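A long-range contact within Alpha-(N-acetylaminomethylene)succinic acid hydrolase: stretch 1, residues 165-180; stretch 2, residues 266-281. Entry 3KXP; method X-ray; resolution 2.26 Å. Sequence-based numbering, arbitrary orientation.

Stretch 1 (165-180) IDFTPYIETEALDALE
Stretch 2 266-281: SKLVSAAALAKTSRLR

Two loop-to-helix segments, whose touching residues lie at least 89 positions apart in sequence, pack through a mostly apolar contact, burying 849 Å² in total, with hydrogen bonds and bridging waters around it. They run in opposite senses: CA atoms pair Pro169 with Thr277 (6.3 Å), Tyr170 with Ala273 (5.3 Å) and Ala175 with Leu268 (5.3 Å). Stretch 1 is helical from Thr173, after N-cap Glu172; Asp166 (phi/psi 63/53) and Tyr170 (68/10) take left-handed conformations. Stretch 2 forms helix 271-280, capped by Ser270 (chi1 p), whose OG accepts from Ala273 N at 2.9 Å.

Leu268 (chi1 t, chi2 -127°) is the apolar hub. Its CD2 lies 3.7 Å from Ile171 CG2 (chi1 m, chi2 t), 4.2 Å from Ala175 CB and 4.3 Å from Leu176 CD2, while its CD1 lies 3.7 Å from Phe167 CD2. Val269 (chi1 t) sets CG2 3.5 Å from Asp166 C and CG1 3.7 Å from Thr168 OG1.

Ser266 OG (chi1 t) donates to Asp166 OD2 at 2.7 Å and accepts from Leu268 N (3.1 Å) and Val269 N (3.0 Å), so one hydroxyl folds its own loop and ties it to the carboxylate. Thr168 (chi1 p) donates from OG1 to Pro169 O of the next residue (3.0 Å); Thr277 (chi1 m) donates from OG1 to Ala273 O (2.9 Å), and this OG1 sits 3.2 Å from Thr168 CB.

Tyr170 (chi1 m, chi2 112°) lies along the helix: Lys276 CB stands over one ring face in a CH-pi contact, 3.8 Å from the centroid, and Tyr170 OH reaches Leu280 CD2 at 3.8 Å. Water 1 donates to Lys276 O (2.9 Å) and bonds weakly to Tyr170 OH (3.0 Å). Water 2 joins carboxylate to backbone, donating to Glu172 OE1 (2.5 Å) and Leu268 O (2.8 Å) and accepting from Ser270 N (2.9 Å); water 3 donates to two carbonyls, Ala175 O (2.8 Å) and Lys267 O (3.2 Å), neither able to donate to the other.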

# COMPACT_ATOMS: atom_id res chain seq x y z
N ILE A 165 -2.91 11.29 4.34
CA ILE A 165 -1.64 11.99 4.20
C ILE A 165 -1.20 12.80 5.43
O ILE A 165 -1.75 13.87 5.71
CB ILE A 165 -1.66 12.96 2.99
CG1 ILE A 165 -2.01 12.19 1.71
CG2 ILE A 165 -0.31 13.66 2.86
CD1 ILE A 165 -2.04 13.06 0.45
N ASP A 166 -0.22 12.27 6.14
CA ASP A 166 0.40 12.90 7.30
C ASP A 166 -0.40 13.19 8.57
O ASP A 166 -0.41 14.33 9.05
CB ASP A 166 1.12 14.18 6.87
CG ASP A 166 2.52 14.27 7.45
OD1 ASP A 166 3.36 13.41 7.11
OD2 ASP A 166 2.80 15.20 8.25
N PHE A 167 -1.07 12.17 9.10
CA PHE A 167 -1.80 12.30 10.35
C PHE A 167 -2.21 10.94 10.85
O PHE A 167 -3.15 10.32 10.36
CB PHE A 167 -3.04 13.20 10.21
CG PHE A 167 -3.50 13.77 11.53
CD1 PHE A 167 -4.05 12.96 12.51
CD2 PHE A 167 -3.28 15.11 11.83
CE1 PHE A 167 -4.38 13.46 13.78
CE2 PHE A 167 -3.61 15.64 13.09
CZ PHE A 167 -4.15 14.81 14.06
N THR A 168 -1.49 10.49 11.87
CA THR A 168 -1.71 9.19 12.46
C THR A 168 -1.94 9.35 13.96
O THR A 168 -1.92 10.46 14.48
CB THR A 168 -0.44 8.34 12.30
OG1 THR A 168 0.63 8.97 13.01
CG2 THR A 168 -0.06 8.20 10.82
N PRO A 169 -2.18 8.24 14.66
CA PRO A 169 -2.39 8.38 16.11
C PRO A 169 -0.99 8.53 16.69
O PRO A 169 -0.01 8.51 15.94
CB PRO A 169 -3.02 7.04 16.50
CG PRO A 169 -3.52 6.44 15.20
CD PRO A 169 -2.46 6.87 14.22
N TYR A 170 -0.90 8.67 18.01
CA TYR A 170 0.39 8.78 18.69
C TYR A 170 1.23 10.03 18.45
O TYR A 170 2.40 10.06 18.84
CB TYR A 170 1.25 7.55 18.36
CG TYR A 170 0.55 6.23 18.57
CD1 TYR A 170 0.23 5.42 17.48
CD2 TYR A 170 0.21 5.79 19.85
CE1 TYR A 170 -0.43 4.19 17.67
CE2 TYR A 170 -0.45 4.57 20.05
CZ TYR A 170 -0.77 3.78 18.96
OH TYR A 170 -1.43 2.59 19.15
N ILE A 171 0.68 11.05 17.82
CA ILE A 171 1.43 12.28 17.59
C ILE A 171 1.81 12.85 18.96
O ILE A 171 0.96 12.93 19.85
CB ILE A 171 0.59 13.30 16.81
CG1 ILE A 171 0.26 12.73 15.43
CG2 ILE A 171 1.34 14.62 16.70
CD1 ILE A 171 -0.63 13.62 14.59
N GLU A 172 3.07 13.24 19.14
CA GLU A 172 3.49 13.77 20.44
C GLU A 172 2.96 15.16 20.76
O GLU A 172 2.76 15.99 19.88
CB GLU A 172 5.02 13.76 20.56
CG GLU A 172 5.75 14.25 19.34
CD GLU A 172 6.11 13.14 18.36
OE1 GLU A 172 6.28 13.46 17.17
OE2 GLU A 172 6.25 11.96 18.77
N THR A 173 2.73 15.39 22.05
CA THR A 173 2.21 16.65 22.55
C THR A 173 2.93 17.89 22.00
O THR A 173 2.28 18.87 21.61
CB THR A 173 2.28 16.69 24.09
OG1 THR A 173 1.51 15.60 24.62
CG2 THR A 173 1.72 18.00 24.62
N GLU A 174 4.26 17.84 21.97
CA GLU A 174 5.06 18.96 21.49
C GLU A 174 4.71 19.36 20.05
O GLU A 174 4.66 20.55 19.73
CB GLU A 174 6.55 18.62 21.58
CG GLU A 174 7.05 18.29 22.98
CD GLU A 174 6.39 17.05 23.58
OE1 GLU A 174 6.12 16.09 22.83
OE2 GLU A 174 6.16 17.04 24.81
N ALA A 175 4.48 18.37 19.20
CA ALA A 175 4.15 18.61 17.80
C ALA A 175 2.80 19.31 17.67
O ALA A 175 2.62 20.20 16.84
CB ALA A 175 4.16 17.29 17.02
N LEU A 176 1.84 18.90 18.50
CA LEU A 176 0.53 19.51 18.50
C LEU A 176 0.60 20.89 19.17
O LEU A 176 -0.18 21.78 18.82
CB LEU A 176 -0.49 18.61 19.21
CG LEU A 176 -0.88 17.40 18.34
CD1 LEU A 176 -1.62 16.34 19.15
CD2 LEU A 176 -1.72 17.89 17.17
N ASP A 177 1.52 21.06 20.11
CA ASP A 177 1.68 22.36 20.77
C ASP A 177 2.10 23.35 19.69
O ASP A 177 1.60 24.48 19.64
CB ASP A 177 2.78 22.33 21.85
CG ASP A 177 2.38 21.54 23.08
OD1 ASP A 177 1.17 21.36 23.30
OD2 ASP A 177 3.27 21.09 23.84
N ALA A 178 3.00 22.92 18.82
CA ALA A 178 3.50 23.76 17.74
C ALA A 178 2.42 24.15 16.75
O ALA A 178 2.33 25.31 16.33
CB ALA A 178 4.63 23.06 17.02
N LEU A 179 1.60 23.17 16.37
CA LEU A 179 0.52 23.42 15.42
C LEU A 179 -0.48 24.40 16.02
O LEU A 179 -0.92 25.34 15.36
CB LEU A 179 -0.18 22.10 15.07
CG LEU A 179 -1.20 22.10 13.92
CD1 LEU A 179 -1.48 20.66 13.52
CD2 LEU A 179 -2.47 22.80 14.35
N GLU A 180 -0.81 24.19 17.28
CA GLU A 180 -1.75 25.04 17.98
C GLU A 180 -1.26 26.48 18.18
O GLU A 180 -2.04 27.43 18.06
CB GLU A 180 -2.09 24.40 19.33
CG GLU A 180 -3.34 24.92 19.97
CD GLU A 180 -3.80 24.02 21.09
OE1 GLU A 180 -3.03 23.86 22.07
OE2 GLU A 180 -4.91 23.47 21.00
N SER A 266 8.53 15.40 8.12
CA SER A 266 7.34 15.99 8.72
C SER A 266 7.57 16.34 10.20
O SER A 266 8.08 15.53 10.95
CB SER A 266 6.16 15.03 8.66
OG SER A 266 5.15 15.47 9.56
N LYS A 267 7.18 17.55 10.60
CA LYS A 267 7.34 17.94 11.99
C LYS A 267 6.08 17.62 12.80
O LYS A 267 6.06 17.81 14.01
CB LYS A 267 7.68 19.43 12.10
CG LYS A 267 8.97 19.81 11.41
CD LYS A 267 9.36 21.25 11.71
CE LYS A 267 8.27 22.26 11.36
NZ LYS A 267 8.70 23.68 11.65
N LEU A 268 5.04 17.14 12.13
CA LEU A 268 3.79 16.80 12.80
C LEU A 268 3.79 15.30 13.12
O LEU A 268 3.62 14.90 14.27
CB LEU A 268 2.59 17.14 11.92
CG LEU A 268 1.21 17.40 12.55
CD1 LEU A 268 0.18 16.51 11.88
CD2 LEU A 268 1.21 17.18 14.05
N VAL A 269 3.99 14.47 12.10
CA VAL A 269 4.03 13.02 12.29
C VAL A 269 5.48 12.56 12.28
O VAL A 269 6.14 12.56 11.24
CB VAL A 269 3.25 12.28 11.18
CG1 VAL A 269 3.43 10.77 11.32
CG2 VAL A 269 1.77 12.63 11.26
N SER A 270 5.98 12.18 13.45
CA SER A 270 7.35 11.72 13.61
C SER A 270 7.49 10.28 13.15
O SER A 270 6.50 9.57 13.01
CB SER A 270 7.76 11.79 15.07
OG SER A 270 7.16 10.72 15.78
N ALA A 271 8.73 9.86 12.93
CA ALA A 271 8.99 8.49 12.52
C ALA A 271 8.55 7.52 13.63
O ALA A 271 8.08 6.42 13.35
CB ALA A 271 10.47 8.31 12.24
N ALA A 272 8.70 7.94 14.88
CA ALA A 272 8.31 7.12 16.01
C ALA A 272 6.79 6.94 16.01
O ALA A 272 6.28 5.85 16.27
CB ALA A 272 8.76 7.77 17.33
N ALA A 273 6.07 8.02 15.69
CA ALA A 273 4.61 7.96 15.63
C ALA A 273 4.15 6.98 14.55
O ALA A 273 3.24 6.18 14.79
CB ALA A 273 4.03 9.35 15.37
N LEU A 274 4.77 7.03 13.38
CA LEU A 274 4.39 6.13 12.30
C LEU A 274 4.70 4.69 12.67
O LEU A 274 3.94 3.78 12.34
CB LEU A 274 5.11 6.46 10.99
CG LEU A 274 4.82 5.46 9.85
CD1 LEU A 274 3.34 5.51 9.48
CD2 LEU A 274 5.68 5.77 8.63
N ALA A 275 5.81 4.48 13.37
CA ALA A 275 6.20 3.14 13.79
C ALA A 275 5.15 2.51 14.72
O ALA A 275 4.81 1.34 14.58
CB ALA A 275 7.56 3.17 14.48
N LYS A 276 4.64 3.30 15.66
CA LYS A 276 3.63 2.82 16.60
C LYS A 276 2.33 2.54 15.85
O LYS A 276 1.67 1.53 16.09
CB LYS A 276 3.38 3.85 17.70
CG LYS A 276 4.60 4.16 18.54
CD LYS A 276 4.34 5.30 19.51
CE LYS A 276 5.61 5.73 20.22
NZ LYS A 276 5.39 6.88 21.15
N THR A 277 1.98 3.44 14.93
CA THR A 277 0.77 3.28 14.14
C THR A 277 0.83 1.96 13.38
O THR A 277 -0.10 1.15 13.44
CB THR A 277 0.60 4.44 13.12
OG1 THR A 277 0.55 5.69 13.81
CG2 THR A 277 -0.68 4.26 12.32
N SER A 278 1.94 1.73 12.67
CA SER A 278 2.12 0.49 11.92
C SER A 278 2.07 -0.74 12.81
O SER A 278 1.63 -1.80 12.38
CB SER A 278 3.44 0.51 11.15
OG SER A 278 3.32 1.31 9.98
N ARG A 279 2.51 -0.61 14.06
CA ARG A 279 2.47 -1.74 14.97
C ARG A 279 1.01 -2.00 15.39
O ARG A 279 0.63 -3.14 15.67
CB ARG A 279 3.33 -1.44 16.20
CG ARG A 279 3.34 -2.53 17.24
CD ARG A 279 4.28 -2.13 18.38
NE ARG A 279 5.58 -1.73 17.86
CZ ARG A 279 6.14 -0.55 18.08
NH1 ARG A 279 5.52 0.36 18.83
NH2 ARG A 279 7.33 -0.27 17.56
N LEU A 280 0.21 -0.94 15.43
CA LEU A 280 -1.20 -1.02 15.79
C LEU A 280 -1.97 -1.67 14.64
O LEU A 280 -2.87 -2.49 14.86
CB LEU A 280 -1.76 0.39 16.04
CG LEU A 280 -3.27 0.46 16.26
CD1 LEU A 280 -3.61 -0.21 17.60
CD2 LEU A 280 -3.73 1.92 16.25
N ARG A 281 -1.62 -1.27 13.42
CA ARG A 281 -2.25 -1.80 12.21
C ARG A 281 -1.16 -2.15 11.21
O ARG A 281 -0.91 -1.42 10.25
CB ARG A 281 -3.20 -0.77 11.59
CG ARG A 281 -4.47 -0.51 12.40
CD ARG A 281 -5.30 -1.79 12.54
NE ARG A 281 -5.66 -2.36 11.25
CZ ARG A 281 -6.69 -1.96 10.51
NH1 ARG A 281 -6.94 -2.54 9.34
NH2 ARG A 281 -7.49 -0.99 10.95
O HOH W 1 1.05 0.89 18.87
O HOH W 2 4.35 12.70 15.75
O HOH W 3 4.27 20.37 14.57